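Local coordinates for MstE (Scytonema sp. PCC 10023, PDB 6SBF), which probably cyclises isoprenoid chains to the scaffolds of merosterols, as a monodomain class II (type II) terpene cyclase with an alpha6-alpha6 barrel, at residues S25-A30 / W294-Q299; W270-L275 / V361-M366. The protein carries 1 engineered substitution. All coordinates share one frame; numbering follows the deposited sequence.

Contact 1: S25-A30 / W294-Q299; sequences SNSINA and WLLEQQ
Gln299 reaches over to Ser27 with its carboxamide and takes hold of that one residue twice. Its NE2 donates to Ser27 O at 3.0 Å, with an N-H...O angle of 173° and the acceptor almost in the amide plane. In return Ser27 OG donates to Gln299 OE1 at 2.8 Å, but from above the plane of the side-chain carbonyl, 48° out of it. The first bond is therefore nearly straight, while the second reaches OE1 obliquely and off its lone pairs. Both side chains are set for this: CG of Gln299 lies anti to its backbone N (chi1 -168°) and the chain runs on extended, while OG of Ser27 is likewise on the side opposite its N, facing the amide. Beside this pair, a methyl of Leu296 pushes against the base of the serine, CD2 to Ser27 CB at 3.5 Å, closer than carbon atoms usually pack. Ala30, one turn further along helix 18-37, brings its CB to 4.0 Å from Gln299 NE2. That nitrogen also donates to Gly303 O, and Trp305 packs on both Ser27 and Gln299. The two bonds to Ser27 define which end of the carboxamide is oxygen and should hold its rotation; where helix 282-298 gives way to loop, Gln299 thus bonds helix 18-37 through Ser27 and the loop through Gly303 O.

Contact 2: W270-L275 / V361-M366; sequences WCLRLL and VKAAPM
Arg273, crossed by the chain of Lys362, is gripped by Glu224 of helix 215-229 in a salt bridge at NH2 and, weakly, by Asn358 of helix 350-363 in a hydrogen bond at NH1. Across the contact Lys362 adds no bond. It lays its aliphatic chain over one face of the guanidinium, with CD 4.0 Å above the plane and offset toward the rim, and CE 4.0 Å from Arg273 NE. The opposite face is covered from within the same helix by Trp270, whose CZ3 sits 3.4 Å above the plane, again near the rim. The flat group is thus sandwiched between a lysine chain and an indole. The two chains cross at a slant, with Arg273 bent at chi3 (57°) and Lys362 at both chi3 and chi4. The ammonium NZ remains 5.0 Å from Arg273 NE; this proximity of like charges is probably eased by Glu224. Next to this polar layer the packing is purely apolar. Leu272 swings its isobutyl end toward Ala363, whose CB meets CD1 at 3.9 Å and lies equally far, at 4.0 Å, from CG and CD2, so the alanine methyl rests against the whole branch point. Ile292 of helix 282-298 touches both residues. No hydrogen bond joins the two segments, although helices 265-275 and 350-363 are also linked through Asn358 and touch at Ser359, which meets both Leu272 and Arg273. Helix-to-helix packing of this kind fits the alpha6-alpha6 barrel of this squalene-hopene-cyclase-related protein.

How the contacts relate
The centres of the two contacts are about 14 Å apart; they share no helix but touch twice. Ile28 CD1 of contact 1 packs on Val361 CG2 of contact 2 at 3.8 Å, and Leu295 CD1 meets Leu272 CD2 at 4.0 Å. Contact 1 brings the first helix, and contact 2 the last, against the consecutive helices 282-298 and 265-275; their segments alternate along the chain. Contact 2 is the more buried, with three of its four touching residues buried against one of four. From contact centre to chain centre is about 15 Å for contact 2 and about 20 Å for contact 1. Near the latter, a glycerol lies about 4 Å from the side chain of Ala30, probably left from crystallisation.

Contact 1: S25-A30 / W294-Q299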
loop_
_atom_site.group_PDB
_atom_site.type_symbol
_atom_site.label_atom_id
_atom_site.label_comp_id
_atom_site.label_asym_id
_atom_site.label_seq_id
_atom_site.Cartn_x
_atom_site.Cartn_y
_atom_site.Cartn_z
ATOM N N SER A 25 -21.624 -6.992 -1.242
ATOM C CA SER A 25 -21.356 -8.281 -0.537
ATOM C C SER A 25 -20.828 -9.303 -1.550
ATOM O O SER A 25 -19.835 -9.973 -1.272
ATOM C CB SER A 25 -22.584 -8.805 0.172
ATOM O OG SER A 25 -23.008 -7.858 1.143
ATOM N N ASN A 26 -21.532 -9.461 -2.655
ATOM C CA ASN A 26 -21.187 -10.504 -3.655
ATOM C C ASN A 26 -19.778 -10.254 -4.218
ATOM O O ASN A 26 -18.989 -11.211 -4.394
ATOM C CB ASN A 26 -22.266 -10.616 -4.717
ATOM C CG ASN A 26 -23.565 -11.212 -4.166
ATOM O OD1 ASN A 26 -23.563 -11.717 -3.031
ATOM N ND2 ASN A 26 -24.656 -11.037 -4.901
ATOM N N SER A 27 -19.493 -8.996 -4.507
ATOM C CA SER A 27 -18.189 -8.569 -5.067
ATOM C C SER A 27 -17.086 -8.840 -4.077
ATOM O O SER A 27 -16.054 -9.479 -4.396
ATOM C CB SER A 27 -18.237 -7.076 -5.368
ATOM O OG SER A 27 -16.932 -6.557 -5.650
ATOM N N ILE A 28 -17.297 -8.426 -2.828
ATOM C CA ILE A 28 -16.300 -8.665 -1.758
ATOM C C ILE A 28 -16.059 -10.181 -1.620
ATOM O O ILE A 28 -14.926 -10.609 -1.481
ATOM C CB ILE A 28 -16.729 -7.960 -0.474
ATOM C CG1 ILE A 28 -16.619 -6.442 -0.617
ATOM C CG2 ILE A 28 -15.968 -8.525 0.734
ATOM C CD1 ILE A 28 -17.461 -5.674 0.365
ATOM N N ASN A 29 -17.139 -10.945 -1.542
ATOM C CA ASN A 29 -16.978 -12.384 -1.340
ATOM C C ASN A 29 -16.244 -13.076 -2.473
ATOM O O ASN A 29 -15.410 -13.956 -2.238
ATOM C CB ASN A 29 -18.324 -13.070 -1.067
ATOM C CG ASN A 29 -18.939 -12.583 0.246
ATOM O OD1 ASN A 29 -18.202 -12.222 1.159
ATOM N ND2 ASN A 29 -20.254 -12.650 0.328
ATOM N N ALA A 30 -16.517 -12.644 -3.696
ATOM C CA ALA A 30 -15.822 -13.232 -4.865
ATOM C C ALA A 30 -14.329 -12.883 -4.799
ATOM O O ALA A 30 -13.483 -13.737 -5.127
ATOM C CB ALA A 30 -16.444 -12.759 -6.163
ATOM N N TRP A 294 -18.138 2.051 -10.136
ATOM C CA TRP A 294 -17.167 1.756 -11.199
ATOM C C TRP A 294 -16.336 0.525 -10.811
ATOM O O TRP A 294 -16.132 -0.374 -11.638
ATOM C CB TRP A 294 -16.289 2.978 -11.435
ATOM C CG TRP A 294 -15.325 2.751 -12.560
ATOM C CD1 TRP A 294 -15.582 2.895 -13.891
ATOM C CD2 TRP A 294 -13.946 2.396 -12.414
ATOM N NE1 TRP A 294 -14.426 2.615 -14.585
ATOM C CE2 TRP A 294 -13.401 2.346 -13.717
ATOM C CE3 TRP A 294 -13.097 2.152 -11.332
ATOM C CZ2 TRP A 294 -12.071 2.018 -13.943
ATOM C CZ3 TRP A 294 -11.772 1.843 -11.542
ATOM C CH2 TRP A 294 -11.260 1.791 -12.838
ATOM N N LEU A 295 -15.919 0.464 -9.539
ATOM C CA LEU A 295 -15.125 -0.721 -9.127
ATOM C C LEU A 295 -16.001 -1.996 -9.236
ATOM O O LEU A 295 -15.489 -3.034 -9.688
ATOM C CB LEU A 295 -14.600 -0.514 -7.697
ATOM C CG LEU A 295 -13.499 0.516 -7.582
ATOM C CD1 LEU A 295 -13.240 0.894 -6.114
ATOM C CD2 LEU A 295 -12.213 0.025 -8.202
ATOM N N LEU A 296 -17.279 -1.921 -8.866
ATOM C CA LEU A 296 -18.136 -3.103 -9.020
ATOM C C LEU A 296 -18.179 -3.540 -10.497
ATOM O O LEU A 296 -18.103 -4.737 -10.784
ATOM C CB LEU A 296 -19.555 -2.871 -8.498
ATOM C CG LEU A 296 -19.655 -2.633 -7.007
ATOM C CD1 LEU A 296 -21.084 -2.257 -6.613
ATOM C CD2 LEU A 296 -19.201 -3.841 -6.251
ATOM N N GLU A 297 -18.313 -2.577 -11.408
ATOM C CA GLU A 297 -18.410 -2.903 -12.860
ATOM C C GLU A 297 -17.107 -3.484 -13.409
ATOM O O GLU A 297 -17.206 -4.331 -14.319
ATOM C CB GLU A 297 -18.886 -1.684 -13.686
ATOM C CG GLU A 297 -19.025 -1.950 -15.194
ATOM C CD GLU A 297 -19.917 -0.943 -15.900
ATOM O OE1 GLU A 297 -20.330 -1.236 -17.049
ATOM O OE2 GLU A 297 -20.186 0.135 -15.303
ATOM N N GLN A 298 -15.968 -3.082 -12.855
ATOM C CA GLN A 298 -14.627 -3.480 -13.353
ATOM C C GLN A 298 -14.225 -4.861 -12.889
ATOM O O GLN A 298 -13.255 -5.382 -13.395
ATOM C CB GLN A 298 -13.566 -2.447 -12.985
ATOM C CG GLN A 298 -13.811 -1.074 -13.613
ATOM C CD GLN A 298 -13.768 -1.125 -15.129
ATOM O OE1 GLN A 298 -12.835 -1.628 -15.684
ATOM N NE2 GLN A 298 -14.795 -0.633 -15.795
ATOM N N GLN A 299 -14.896 -5.422 -11.877
ATOM C CA GLN A 299 -14.424 -6.720 -11.336
ATOM C C GLN A 299 -14.482 -7.773 -12.444
ATOM O O GLN A 299 -15.458 -7.826 -13.199
ATOM C CB GLN A 299 -15.313 -7.106 -10.161
ATOM C CG GLN A 299 -14.736 -8.273 -9.352
ATOM C CD GLN A 299 -15.533 -8.517 -8.073
ATOM O OE1 GLN A 299 -16.673 -8.045 -7.962
ATOM N NE2 GLN A 299 -14.897 -9.187 -7.114
#

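Contact 2: W270-L275 / V361-M366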
loop_
_atom_site.group_PDB
_atom_site.type_symbol
_atom_site.label_atom_id
_atom_site.label_comp_id
_atom_site.label_asym_id
_atom_site.label_seq_id
_atom_site.Cartn_x
_atom_site.Cartn_y
_atom_site.Cartn_z
ATOM N N TRP A 270 -7.433 3.458 -3.665
ATOM C CA TRP A 270 -6.796 4.314 -2.659
ATOM C C TRP A 270 -7.542 5.650 -2.556
ATOM O O TRP A 270 -7.646 6.186 -1.437
ATOM C CB TRP A 270 -5.284 4.465 -2.925
ATOM C CG TRP A 270 -4.514 3.278 -2.422
ATOM C CD1 TRP A 270 -3.885 2.278 -3.109
ATOM C CD2 TRP A 270 -4.329 2.962 -1.023
ATOM N NE1 TRP A 270 -3.316 1.384 -2.246
ATOM C CE2 TRP A 270 -3.601 1.749 -0.966
ATOM C CE3 TRP A 270 -4.738 3.547 0.163
ATOM C CZ2 TRP A 270 -3.244 1.173 0.261
ATOM C CZ3 TRP A 270 -4.355 3.000 1.357
ATOM C CH2 TRP A 270 -3.649 1.825 1.399
ATOM N N CYS A 271 -8.000 6.206 -3.678
ATOM C CA CYS A 271 -8.759 7.461 -3.594
ATOM C C CYS A 271 -10.048 7.239 -2.792
ATOM O O CYS A 271 -10.455 8.146 -2.034
ATOM C CB CYS A 271 -9.018 7.977 -4.992
ATOM S SG CYS A 271 -9.587 9.665 -5.063
ATOM N N LEU A 272 -10.691 6.113 -2.967
ATOM C CA LEU A 272 -11.933 5.791 -2.213
ATOM C C LEU A 272 -11.602 5.783 -0.718
ATOM O O LEU A 272 -12.383 6.386 0.079
ATOM C CB LEU A 272 -12.515 4.502 -2.743
ATOM C CG LEU A 272 -13.739 3.966 -2.012
ATOM C CD1 LEU A 272 -14.826 5.021 -1.945
ATOM C CD2 LEU A 272 -14.231 2.686 -2.655
ATOM N N ARG A 273 -10.489 5.185 -0.308
ATOM C CA ARG A 273 -10.121 5.194 1.110
ATOM C C ARG A 273 -9.907 6.657 1.575
ATOM O O ARG A 273 -10.364 7.006 2.676
ATOM C CB ARG A 273 -8.851 4.403 1.349
ATOM C CG ARG A 273 -9.126 2.948 1.409
ATOM C CD ARG A 273 -7.919 2.123 1.824
ATOM N NE ARG A 273 -7.243 2.408 3.106
ATOM C CZ ARG A 273 -6.469 1.526 3.756
ATOM N NH1 ARG A 273 -6.432 0.261 3.393
ATOM N NH2 ARG A 273 -5.725 1.911 4.781
ATOM N N LEU A 274 -9.224 7.458 0.791
ATOM C CA LEU A 274 -9.004 8.879 1.154
ATOM C C LEU A 274 -10.347 9.580 1.376
ATOM O O LEU A 274 -10.505 10.349 2.360
ATOM C CB LEU A 274 -8.199 9.541 0.050
ATOM C CG LEU A 274 -8.031 11.061 0.147
ATOM C CD1 LEU A 274 -7.363 11.537 1.399
ATOM C CD2 LEU A 274 -7.222 11.517 -1.084
ATOM N N LEU A 275 -11.303 9.335 0.528
ATOM C CA LEU A 275 -12.610 10.037 0.557
ATOM C C LEU A 275 -13.461 9.597 1.773
ATOM O O LEU A 275 -14.407 10.287 2.100
ATOM C CB LEU A 275 -13.388 9.847 -0.742
ATOM C CG LEU A 275 -12.758 10.494 -1.988
ATOM C CD1 LEU A 275 -13.517 10.046 -3.210
ATOM C CD2 LEU A 275 -12.701 11.993 -1.866
ATOM N N VAL A 361 -14.956 -2.746 1.409
ATOM C CA VAL A 361 -15.386 -3.070 2.788
ATOM C C VAL A 361 -15.492 -1.790 3.624
ATOM O O VAL A 361 -16.506 -1.574 4.327
ATOM C CB VAL A 361 -14.459 -4.114 3.417
ATOM C CG1 VAL A 361 -14.821 -4.341 4.876
ATOM C CG2 VAL A 361 -14.528 -5.444 2.710
ATOM N N LYS A 362 -14.489 -0.937 3.556
ATOM C CA LYS A 362 -14.480 0.286 4.373
ATOM C C LYS A 362 -15.554 1.246 3.881
ATOM O O LYS A 362 -16.105 1.972 4.712
ATOM C CB LYS A 362 -13.080 0.877 4.360
ATOM C CG LYS A 362 -11.980 0.058 5.019
ATOM C CD LYS A 362 -10.571 0.619 4.965
ATOM C CE LYS A 362 -10.449 2.033 5.414
ATOM N NZ LYS A 362 -10.555 2.055 6.887
ATOM N N ALA A 363 -15.837 1.310 2.573
ATOM C CA ALA A 363 -16.766 2.314 2.058
ATOM C C ALA A 363 -18.217 1.915 2.209
ATOM O O ALA A 363 -19.084 2.817 2.174
ATOM C CB ALA A 363 -16.429 2.589 0.649
ATOM N N ALA A 364 -18.510 0.627 2.198
ATOM C CA ALA A 364 -19.904 0.164 2.121
ATOM C C ALA A 364 -20.793 0.787 3.194
ATOM O O ALA A 364 -21.932 1.132 2.893
ATOM C CB ALA A 364 -19.964 -1.336 2.226
ATOM N N PRO A 365 -20.363 0.931 4.462
ATOM C CA PRO A 365 -21.276 1.447 5.482
ATOM C C PRO A 365 -21.616 2.932 5.310
ATOM O O PRO A 365 -22.572 3.394 5.942
ATOM C CB PRO A 365 -20.512 1.229 6.788
ATOM C CG PRO A 365 -19.078 1.130 6.390
ATOM C CD PRO A 365 -19.137 0.402 5.068
ATOM N N MET A 366 -20.830 3.622 4.482
ATOM C CA MET A 366 -20.991 5.078 4.237
ATOM C C MET A 366 -21.715 5.285 2.903
ATOM O O MET A 366 -21.790 6.431 2.459
ATOM C CB MET A 366 -19.618 5.762 4.203
ATOM C CG MET A 366 -18.816 5.531 5.477
ATOM S SD MET A 366 -19.752 5.807 6.988
ATOM C CE MET A 366 -20.180 7.547 6.881
#